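Local coordinates for protein acetyltransferase-like, GNAT family (Bacteroides thetaiotaomicron, PDB 3EY5) that probably works as an N-acetyltransferase of the GNAT family, although its substrate is not established, at residues Phe20-Leu25 and Pro61-Thr66; Phe70-Tyr75 and Lys171-Tyr177; Asp136-Pro140 and Leu149-Leu153. All blocks are in the same frame, centred on the assembly; numbering follows the deposited sequence. Where two conformers were deposited one is given.

Interaction 1 (Phe20-Leu25 and Pro61-Thr66); sequences FMEELL and PIGFIT
M21 and F64 meet because of their torsions: M21 sends CG to the far side of CA from its own backbone N (chi1 173°) and then bends at chi2, while F64 sets CG between its backbone N and carbonyl carbon (chi1 78°). The setting is helix-on-sheet packing of the GNAT fold, with helix 15-28 lying across strand 60-69; the two short segments run 81° apart in direction and come within 8.3 Å axis to axis. M21, modelled as selenomethionine, sets CG 3.7 Å from F64 CG. Its SE sits above the ring at 5.1 Å from the F64 centroid, a long Met-aromatic contact. L24 CD2 arrives in the ring plane at the edge, 3.9 Å from F64 CD2, and L25 CD1 reaches F64 CZ at 3.7 Å. H78 and A80 of strand 74-81 also touch this ring, and L40 of helix 37-46 packs on M21 and L25. Toward the start of strand 60-69, P61 CB sits over one face of the F20 ring, toward its rim, in a CH-pi contact 4.2 Å from the centroid. The F20 rim turns to the backbone of I62 and G63, which together face I55 in a classic beta bulge. T66 OG1 is engaged by H78 N, and its other branch does the packing: T66 CG2 lies 3.8 Å from M21 CE.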
loop_
_atom_site.group_PDB
_atom_site.type_symbol
_atom_site.label_atom_id
_atom_site.label_comp_id
_atom_site.label_asym_id
_atom_site.label_seq_id
_atom_site.Cartn_x
_atom_site.Cartn_y
_atom_site.Cartn_z
ATOM N N PHE A 20 9.250 13.985 -4.499
ATOM C CA PHE A 20 9.938 12.982 -3.705
ATOM C C PHE A 20 9.184 11.640 -3.728
ATOM O O PHE A 20 9.777 10.600 -3.988
ATOM C CB PHE A 20 10.116 13.453 -2.246
ATOM C CG PHE A 20 10.571 12.358 -1.297
ATOM C CD1 PHE A 20 11.918 12.004 -1.214
ATOM C CD2 PHE A 20 9.649 11.668 -0.503
ATOM C CE1 PHE A 20 12.335 10.998 -0.341
ATOM C CE2 PHE A 20 10.064 10.662 0.375
ATOM C CZ PHE A 20 11.409 10.328 0.453
HETATM N N MSE A 21 7.891 11.681 -3.421
HETATM C CA MSE A 21 7.030 10.489 -3.443
HETATM C C MSE A 21 7.093 9.817 -4.832
HETATM O O MSE A 21 7.344 8.602 -4.953
HETATM C CB MSE A 21 5.586 10.882 -3.071
HETATM C CG MSE A 21 4.505 9.807 -3.209
HETATM SE SE MSE A 21 3.775 9.650 -5.015
HETATM C CE MSE A 21 2.702 8.038 -4.727
ATOM N N GLU A 22 6.897 10.625 -5.860
ATOM C CA GLU A 22 6.883 10.181 -7.248
ATOM C C GLU A 22 8.210 9.544 -7.742
ATOM O O GLU A 22 8.177 8.507 -8.403
ATOM C CB GLU A 22 6.527 11.371 -8.134
ATOM C CG GLU A 22 5.950 10.982 -9.484
ATOM C CD GLU A 22 5.574 12.199 -10.300
ATOM O OE1 GLU A 22 6.463 12.772 -10.986
ATOM O OE2 GLU A 22 4.384 12.594 -10.233
ATOM N N GLU A 23 9.351 10.172 -7.443
ATOM C CA GLU A 23 10.653 9.591 -7.762
ATOM C C GLU A 23 10.845 8.233 -7.059
ATOM O O GLU A 23 11.248 7.246 -7.675
ATOM C CB GLU A 23 11.801 10.567 -7.422
ATOM C CG GLU A 23 13.214 10.027 -7.782
ATOM C CD GLU A 23 14.204 11.082 -8.324
ATOM O OE1 GLU A 23 14.046 12.300 -8.038
ATOM O OE2 GLU A 23 15.159 10.683 -9.044
ATOM N N LEU A 24 10.535 8.197 -5.766
ATOM C CA LEU A 24 10.695 7.006 -4.969
ATOM C C LEU A 24 9.776 5.856 -5.440
ATOM O O LEU A 24 10.202 4.690 -5.528
ATOM C CB LEU A 24 10.445 7.373 -3.512
ATOM C CG LEU A 24 10.549 6.280 -2.479
ATOM C CD1 LEU A 24 11.884 5.496 -2.655
ATOM C CD2 LEU A 24 10.424 6.906 -1.072
ATOM N N LEU A 25 8.528 6.196 -5.743
ATOM C CA LEU A 25 7.589 5.265 -6.377
ATOM C C LEU A 25 8.132 4.627 -7.670
ATOM O O LEU A 25 8.076 3.411 -7.846
ATOM C CB LEU A 25 6.283 5.987 -6.717
ATOM C CG LEU A 25 5.185 5.169 -7.413
ATOM C CD1 LEU A 25 4.600 4.102 -6.521
ATOM C CD2 LEU A 25 4.094 6.119 -7.955
ATOM N N PRO A 61 12.157 13.415 5.309
ATOM C CA PRO A 61 11.259 12.542 4.541
ATOM C C PRO A 61 12.004 11.232 4.247
ATOM O O PRO A 61 13.106 11.281 3.705
ATOM C CB PRO A 61 11.011 13.337 3.249
ATOM C CG PRO A 61 11.697 14.684 3.442
ATOM C CD PRO A 61 12.721 14.501 4.491
ATOM N N ILE A 62 11.435 10.094 4.647
ATOM C CA ILE A 62 12.101 8.792 4.539
ATOM C C ILE A 62 11.275 7.807 3.710
ATOM O O ILE A 62 11.739 6.705 3.408
ATOM C CB ILE A 62 12.368 8.136 5.940
ATOM C CG1 ILE A 62 11.074 7.568 6.547
ATOM C CG2 ILE A 62 13.154 9.120 6.910
ATOM C CD1 ILE A 62 11.107 7.447 8.060
ATOM N N GLY A 63 10.050 8.200 3.357
ATOM C CA GLY A 63 9.118 7.297 2.687
ATOM C C GLY A 63 7.792 7.909 2.292
ATOM O O GLY A 63 7.567 9.125 2.428
ATOM N N PHE A 64 6.938 7.067 1.719
ATOM C CA PHE A 64 5.574 7.460 1.358
ATOM C C PHE A 64 4.701 6.240 1.565
ATOM O O PHE A 64 5.193 5.105 1.617
ATOM C CB PHE A 64 5.451 7.992 -0.096
ATOM C CG PHE A 64 5.436 6.898 -1.142
ATOM C CD1 PHE A 64 4.242 6.308 -1.525
ATOM C CD2 PHE A 64 6.618 6.429 -1.684
ATOM C CE1 PHE A 64 4.222 5.261 -2.474
ATOM C CE2 PHE A 64 6.619 5.392 -2.634
ATOM C CZ PHE A 64 5.408 4.803 -3.024
ATOM N N ILE A 65 3.409 6.480 1.694
ATOM C CA ILE A 65 2.449 5.417 1.739
ATOM C C ILE A 65 1.189 6.000 1.179
ATOM O O ILE A 65 0.844 7.163 1.435
ATOM C CB ILE A 65 2.217 4.901 3.214
ATOM C CG1 ILE A 65 1.072 3.872 3.289
ATOM C CG2 ILE A 65 1.902 6.063 4.171
ATOM C CD1 ILE A 65 1.335 2.770 4.315
ATOM N N THR A 66 0.497 5.203 0.396
ATOM C CA THR A 66 -0.768 5.625 -0.162
ATOM C C THR A 66 -1.769 4.601 0.327
ATOM O O THR A 66 -1.440 3.406 0.453
ATOM C CB THR A 66 -0.730 5.597 -1.742
ATOM O OG1 THR A 66 -0.450 4.267 -2.203
ATOM C CG2 THR A 66 0.341 6.449 -2.224
#

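Interaction 2 (Phe70-Tyr75 and Lys171-Tyr177); sequences FDEFYY and KLHTIVY
L172 lays its CD2 methyl over one face of the Y75 ring, 3.8 Å from the centroid and 22° off the ring normal, a CH-pi contact displaced toward CG. V176 CG2 approaches the same ring obliquely. At the far end of Y75 the hydroxyl meets another hydroxyl: Y75 OH and Y177 OH are hydrogen-bonded at 2.6 Å, and either may be the donor. The side chains cross at about a right angle, with Y75 OH in the plane of the Y177 ring at its edge. Y75 OH also has a weak hydrogen bond to E109. A phenylalanine in place of Y75 would keep the face for L172 but would probably leave Y177 OH without its hydroxyl mate and remove the weak link to E109. All this joins the last helix of the chain, 161-176, to the hairpin between strands 60-69 and 74-81 of the GNAT-type sheet, whose turn is closed by F70 N bonding to F73 O. F70 reaches from that turn with CG anti to its carbonyl carbon (chi1 -70°). V176 CG2 lies in plane at the edge of its ring, 3.8 Å from F70 CZ, while I175 CD1 comes in obliquely, 3.5 Å from F70 CE2. W68 packs on I175 and V176 as well. K171 crosses F73 obliquely and sets CD in plane at the ring edge, 3.5 Å from F73 CE2. Beyond it, the salt bridge from K171 NZ to E72 OE1 is long at 3.9 Å and doubtful, since E72 has two conformers. Where the helix widens into a pi-type turn, L172 O accepts from both V176 N, at 3.0 Å, and Y177 N.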
loop_
_atom_site.group_PDB
_atom_site.type_symbol
_atom_site.label_atom_id
_atom_site.label_comp_id
_atom_site.label_asym_id
_atom_site.label_seq_id
_atom_site.Cartn_x
_atom_site.Cartn_y
_atom_site.Cartn_z
ATOM N N PHE A 70 -12.013 3.005 3.278
ATOM C CA PHE A 70 -13.270 2.313 2.926
ATOM C C PHE A 70 -14.218 2.143 4.118
ATOM O O PHE A 70 -14.952 1.152 4.204
ATOM C CB PHE A 70 -13.017 0.918 2.330
ATOM C CG PHE A 70 -12.405 0.926 0.962
ATOM C CD1 PHE A 70 -11.083 0.553 0.779
ATOM C CD2 PHE A 70 -13.151 1.292 -0.157
ATOM C CE1 PHE A 70 -10.516 0.541 -0.498
ATOM C CE2 PHE A 70 -12.579 1.295 -1.428
ATOM C CZ PHE A 70 -11.254 0.920 -1.589
ATOM N N ASP A 71 -14.205 3.106 5.039
ATOM C CA ASP A 71 -15.166 3.185 6.165
ATOM C C ASP A 71 -15.047 2.022 7.138
ATOM O O ASP A 71 -14.903 2.240 8.323
ATOM C CB ASP A 71 -16.628 3.342 5.706
ATOM C CG ASP A 71 -16.773 4.244 4.496
ATOM O OD1 ASP A 71 -16.499 5.462 4.619
ATOM O OD2 ASP A 71 -17.168 3.717 3.425
ATOM N N GLU A 72 -15.124 0.791 6.650
ATOM C CA GLU A 72 -14.895 -0.365 7.507
ATOM C C GLU A 72 -13.409 -0.638 7.749
ATOM O O GLU A 72 -13.044 -1.121 8.817
ATOM C CB GLU A 72 -15.541 -1.626 6.918
ATOM C CG GLU A 72 -17.038 -1.517 6.708
ATOM C CD GLU A 72 -17.418 -1.278 5.258
ATOM O OE1 GLU A 72 -16.506 -1.152 4.405
ATOM O OE2 GLU A 72 -18.636 -1.233 4.973
ATOM N N PHE A 73 -12.572 -0.342 6.748
ATOM C CA PHE A 73 -11.143 -0.733 6.733
ATOM C C PHE A 73 -10.380 0.222 5.828
ATOM O O PHE A 73 -11.007 0.971 5.039
ATOM C CB PHE A 73 -10.938 -2.170 6.220
ATOM C CG PHE A 73 -11.352 -2.358 4.787
ATOM C CD1 PHE A 73 -10.410 -2.371 3.766
ATOM C CD2 PHE A 73 -12.672 -2.549 4.458
ATOM C CE1 PHE A 73 -10.793 -2.535 2.446
ATOM C CE2 PHE A 73 -13.066 -2.698 3.118
ATOM C CZ PHE A 73 -12.129 -2.699 2.119
ATOM N N TYR A 74 -9.039 0.142 5.933
ATOM C CA TYR A 74 -8.095 0.833 5.086
ATOM C C TYR A 74 -7.311 -0.154 4.188
ATOM O O TYR A 74 -6.894 -1.248 4.640
ATOM C CB TYR A 74 -7.078 1.597 5.952
ATOM C CG TYR A 74 -7.661 2.684 6.831
ATOM C CD1 TYR A 74 -8.197 3.851 6.285
ATOM C CD2 TYR A 74 -7.661 2.546 8.213
ATOM C CE1 TYR A 74 -8.740 4.867 7.116
ATOM C CE2 TYR A 74 -8.183 3.550 9.059
ATOM C CZ TYR A 74 -8.713 4.700 8.502
ATOM O OH TYR A 74 -9.226 5.652 9.346
ATOM N N TYR A 75 -7.101 0.258 2.934
ATOM C CA TYR A 75 -6.346 -0.544 1.969
ATOM C C TYR A 75 -5.059 0.172 1.629
ATOM O O TYR A 75 -5.101 1.330 1.159
ATOM C CB TYR A 75 -7.135 -0.750 0.674
ATOM C CG TYR A 75 -6.309 -1.428 -0.383
ATOM C CD1 TYR A 75 -5.794 -2.724 -0.172
ATOM C CD2 TYR A 75 -6.012 -0.783 -1.590
ATOM C CE1 TYR A 75 -5.020 -3.346 -1.131
ATOM C CE2 TYR A 75 -5.238 -1.415 -2.571
ATOM C CZ TYR A 75 -4.740 -2.691 -2.312
ATOM O OH TYR A 75 -3.996 -3.361 -3.264
ATOM N N LYS A 171 -14.754 -4.674 -3.195
ATOM C CA LYS A 171 -14.371 -3.272 -2.983
ATOM C C LYS A 171 -13.046 -2.859 -3.645
ATOM O O LYS A 171 -12.967 -1.794 -4.256
ATOM C CB LYS A 171 -14.297 -2.952 -1.472
ATOM C CG LYS A 171 -15.621 -3.129 -0.741
ATOM C CD LYS A 171 -15.552 -2.643 0.719
ATOM C CE LYS A 171 -16.773 -3.088 1.561
ATOM N NZ LYS A 171 -16.605 -4.439 2.249
ATOM N N LEU A 172 -12.018 -3.702 -3.507
ATOM C CA LEU A 172 -10.711 -3.460 -4.114
ATOM C C LEU A 172 -10.757 -3.434 -5.646
ATOM O O LEU A 172 -10.219 -2.498 -6.286
ATOM C CB LEU A 172 -9.686 -4.538 -3.669
ATOM C CG LEU A 172 -9.411 -4.661 -2.158
ATOM C CD1 LEU A 172 -8.284 -5.665 -1.894
ATOM C CD2 LEU A 172 -9.067 -3.336 -1.542
ATOM N N HIS A 173 -11.356 -4.475 -6.234
ATOM C CA HIS A 173 -11.381 -4.597 -7.685
ATOM C C HIS A 173 -12.137 -3.452 -8.356
ATOM O O HIS A 173 -11.749 -2.966 -9.407
ATOM C CB HIS A 173 -11.992 -5.926 -8.081
ATOM C CG HIS A 173 -11.062 -7.072 -7.877
ATOM N ND1 HIS A 173 -11.193 -8.264 -8.550
ATOM C CD2 HIS A 173 -9.952 -7.190 -7.105
ATOM C CE1 HIS A 173 -10.219 -9.086 -8.184
ATOM N NE2 HIS A 173 -9.447 -8.455 -7.313
ATOM N N THR A 174 -13.219 -3.021 -7.751
ATOM C CA THR A 174 -14.038 -2.045 -8.445
ATOM C C THR A 174 -13.499 -0.638 -8.205
ATOM O O THR A 174 -13.325 0.112 -9.170
ATOM C CB THR A 174 -15.509 -2.174 -8.083
ATOM O OG1 THR A 174 -15.635 -2.203 -6.664
ATOM C CG2 THR A 174 -16.079 -3.489 -8.608
ATOM N N ILE A 175 -13.170 -0.310 -6.952
ATOM C CA ILE A 175 -12.795 1.057 -6.584
ATOM C C ILE A 175 -11.342 1.386 -6.834
ATOM O O ILE A 175 -11.020 2.475 -7.311
ATOM C CB ILE A 175 -13.147 1.374 -5.130
ATOM C CG1 ILE A 175 -14.663 1.233 -4.964
ATOM C CG2 ILE A 175 -12.725 2.831 -4.795
ATOM C CD1 ILE A 175 -15.103 0.610 -3.681
ATOM N N VAL A 176 -10.449 0.459 -6.518
ATOM C CA VAL A 176 -9.048 0.787 -6.668
ATOM C C VAL A 176 -8.559 0.513 -8.097
ATOM O O VAL A 176 -7.774 1.274 -8.670
ATOM C CB VAL A 176 -8.202 0.076 -5.597
ATOM C CG1 VAL A 176 -6.726 0.240 -5.886
ATOM C CG2 VAL A 176 -8.564 0.635 -4.210
ATOM N N TYR A 177 -9.031 -0.586 -8.649
ATOM C CA TYR A 177 -8.501 -1.114 -9.905
ATOM C C TYR A 177 -9.413 -0.870 -11.098
ATOM O O TYR A 177 -9.003 -1.104 -12.242
ATOM C CB TYR A 177 -8.115 -2.587 -9.733
ATOM C CG TYR A 177 -6.989 -2.701 -8.722
ATOM C CD1 TYR A 177 -7.240 -3.098 -7.428
ATOM C CD2 TYR A 177 -5.678 -2.392 -9.067
ATOM C CE1 TYR A 177 -6.227 -3.201 -6.490
ATOM C CE2 TYR A 177 -4.649 -2.455 -8.134
ATOM C CZ TYR A 177 -4.941 -2.867 -6.839
ATOM O OH TYR A 177 -3.952 -2.965 -5.874
#

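Interaction 3 (Asp136-Pro140 and Leu149-Leu153); sequences DYYQP and LPMYL
Q139 and L149 exchange a pair of short backbone bonds: L149 N gives to Q139 O at 2.7 Å with an N-H...O angle of 166°, and Q139 N gives to L149 O at 2.7 Å, a little more bent at 155°. Y138 and P150 form the non-hydrogen-bonded pair next to it, and Y138 CA makes a CA-H...O contact to L149 O, 3.2 Å away. M151 N still reaches Y137 O, from above the carbonyl plane. These bonds tie strands 136-139 and 149-156 into an antiparallel beta hairpin at the side of the GNAT sheet. R112 spans both strands, hydrogen-bonding to Y137 O and M151 O while pairing its charge with D136 and making a cation-pi contact with Y138. Side-chain packing follows on the two faces. L153 CD2 sits over the centre of the Y137 ring, 3.8 Å from the centroid, while M151 CB lies in plane at its edge. Y138 packs CE2 on P150 CB at 3.7 Å. Q139, extended with chi1 at -175°, runs beside L149, bringing OE1 to 3.8 Å from L149 CD1. Its NE2 bonds to E109 OE1, but the Q139 amide and M151 CE sit too close in the model, so that detail is doubtful. The firmer link is Y137 OH to E109 OE2; through it, with Q139 as a less certain second, the hairpin's first strand is likely to help hold the E109 carboxylate.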
loop_
_atom_site.group_PDB
_atom_site.type_symbol
_atom_site.label_atom_id
_atom_site.label_comp_id
_atom_site.label_asym_id
_atom_site.label_seq_id
_atom_site.Cartn_x
_atom_site.Cartn_y
_atom_site.Cartn_z
ATOM N N ASP A 136 -7.624 -17.168 -2.873
ATOM C CA ASP A 136 -7.054 -17.086 -4.202
ATOM C C ASP A 136 -7.265 -15.661 -4.790
ATOM O O ASP A 136 -8.029 -15.472 -5.740
ATOM C CB ASP A 136 -7.695 -18.151 -5.106
ATOM C CG ASP A 136 -6.999 -18.267 -6.467
ATOM O OD1 ASP A 136 -5.785 -17.924 -6.557
ATOM O OD2 ASP A 136 -7.663 -18.702 -7.452
ATOM N N TYR A 137 -6.577 -14.674 -4.223
ATOM C CA TYR A 137 -6.685 -13.290 -4.655
ATOM C C TYR A 137 -5.811 -12.985 -5.921
ATOM O O TYR A 137 -4.710 -13.547 -6.086
ATOM C CB TYR A 137 -6.266 -12.380 -3.504
ATOM C CG TYR A 137 -6.382 -10.914 -3.883
ATOM C CD1 TYR A 137 -7.626 -10.319 -4.033
ATOM C CD2 TYR A 137 -5.258 -10.138 -4.086
ATOM C CE1 TYR A 137 -7.766 -8.961 -4.395
ATOM C CE2 TYR A 137 -5.371 -8.786 -4.453
ATOM C CZ TYR A 137 -6.637 -8.210 -4.631
ATOM O OH TYR A 137 -6.773 -6.858 -4.985
ATOM N N TYR A 138 -6.309 -12.083 -6.769
ATOM C CA TYR A 138 -5.587 -11.533 -7.928
ATOM C C TYR A 138 -5.683 -10.021 -7.955
ATOM O O TYR A 138 -6.777 -9.469 -7.797
ATOM C CB TYR A 138 -6.173 -12.084 -9.248
ATOM C CG TYR A 138 -5.745 -13.524 -9.499
ATOM C CD1 TYR A 138 -6.464 -14.582 -8.956
ATOM C CD2 TYR A 138 -4.590 -13.814 -10.240
ATOM C CE1 TYR A 138 -6.051 -15.893 -9.137
ATOM C CE2 TYR A 138 -4.181 -15.117 -10.445
ATOM C CZ TYR A 138 -4.914 -16.143 -9.883
ATOM O OH TYR A 138 -4.534 -17.438 -10.079
ATOM N N GLN A 139 -4.553 -9.343 -8.141
ATOM C CA GLN A 139 -4.575 -7.917 -8.412
ATOM C C GLN A 139 -4.864 -7.675 -9.903
ATOM O O GLN A 139 -4.064 -8.072 -10.760
ATOM C CB GLN A 139 -3.232 -7.289 -8.047
ATOM C CG GLN A 139 -3.231 -5.763 -8.185
ATOM C CD GLN A 139 -1.832 -5.199 -8.142
ATOM O OE1 GLN A 139 -1.360 -4.614 -9.118
ATOM N NE2 GLN A 139 -1.146 -5.401 -7.033
ATOM N N PRO A 140 -6.005 -6.997 -10.214
ATOM C CA PRO A 140 -6.323 -6.575 -11.579
ATOM C C PRO A 140 -5.186 -5.690 -12.069
ATOM O O PRO A 140 -4.532 -5.069 -11.258
ATOM C CB PRO A 140 -7.609 -5.717 -11.416
ATOM C CG PRO A 140 -8.183 -6.116 -10.091
ATOM C CD PRO A 140 -6.930 -6.403 -9.230
ATOM N N LEU A 149 -2.521 -10.223 -11.365
ATOM C CA LEU A 149 -1.357 -10.728 -10.625
ATOM C C LEU A 149 -1.759 -11.567 -9.407
ATOM O O LEU A 149 -2.471 -11.078 -8.551
ATOM C CB LEU A 149 -0.425 -9.580 -10.211
ATOM C CG LEU A 149 0.004 -8.604 -11.314
ATOM C CD1 LEU A 149 0.715 -7.413 -10.670
ATOM C CD2 LEU A 149 0.881 -9.303 -12.392
ATOM N N PRO A 150 -1.312 -12.835 -9.343
ATOM C CA PRO A 150 -1.659 -13.658 -8.181
ATOM C C PRO A 150 -1.028 -13.025 -6.928
ATOM O O PRO A 150 0.100 -12.583 -7.002
ATOM C CB PRO A 150 -1.019 -15.017 -8.494
ATOM C CG PRO A 150 -0.455 -14.910 -9.900
ATOM C CD PRO A 150 -0.299 -13.456 -10.212
HETATM N N MSE A 151 -1.775 -12.895 -5.836
HETATM C CA MSE A 151 -1.261 -12.245 -4.628
HETATM C C MSE A 151 -2.000 -12.828 -3.494
HETATM O O MSE A 151 -2.904 -13.622 -3.691
HETATM C CB MSE A 151 -1.561 -10.755 -4.625
HETATM C CG MSE A 151 -1.107 -10.107 -5.872
HETATM SE SE MSE A 151 0.748 -9.530 -5.750
HETATM C CE MSE A 151 -0.007 -7.768 -5.929
ATOM N N TYR A 152 -1.636 -12.425 -2.291
ATOM C CA TYR A 152 -2.428 -12.764 -1.111
ATOM C C TYR A 152 -2.728 -11.456 -0.449
ATOM O O TYR A 152 -1.944 -10.502 -0.528
ATOM C CB TYR A 152 -1.646 -13.650 -0.130
ATOM C CG TYR A 152 -1.574 -15.106 -0.525
ATOM C CD1 TYR A 152 -2.640 -15.719 -1.238
ATOM C CD2 TYR A 152 -0.482 -15.893 -0.157
ATOM C CE1 TYR A 152 -2.587 -17.078 -1.588
ATOM C CE2 TYR A 152 -0.420 -17.241 -0.494
ATOM C CZ TYR A 152 -1.461 -17.821 -1.209
ATOM O OH TYR A 152 -1.385 -19.146 -1.555
ATOM N N LEU A 153 -3.833 -11.422 0.260
ATOM C CA LEU A 153 -4.114 -10.267 1.123
ATOM C C LEU A 153 -3.580 -10.585 2.511
ATOM O O LEU A 153 -3.520 -11.744 2.923
ATOM C CB LEU A 153 -5.604 -9.982 1.217
ATOM C CG LEU A 153 -6.379 -9.625 -0.050
ATOM C CD1 LEU A 153 -7.870 -9.490 0.380
ATOM C CD2 LEU A 153 -5.839 -8.301 -0.698
#

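In the fold
All three contacts reach one mixed sheet. Interactions 1 and 2 follow each other along the chain on adjacent strands, 60-69 and 74-81, yet their centres lie 21 Å apart. Interactions 2 and 3 touch, with centres 14 Å apart: H173 NE2 comes within 2.9 Å of Y138 O, a weak bond, and Y177 CB packs 3.5 Å from P140 CG. They also converge on E109, which Y137 and Q139 bond and Y75 reaches weakly. Interaction 1 stays about 11 Å from interaction 3 at the nearest atoms; F20 and L24 touch N82 and P83, in the loop leading into helix 90-101, the region that in GNAT relatives binds the acetyl-CoA pyrophosphate and may do so here.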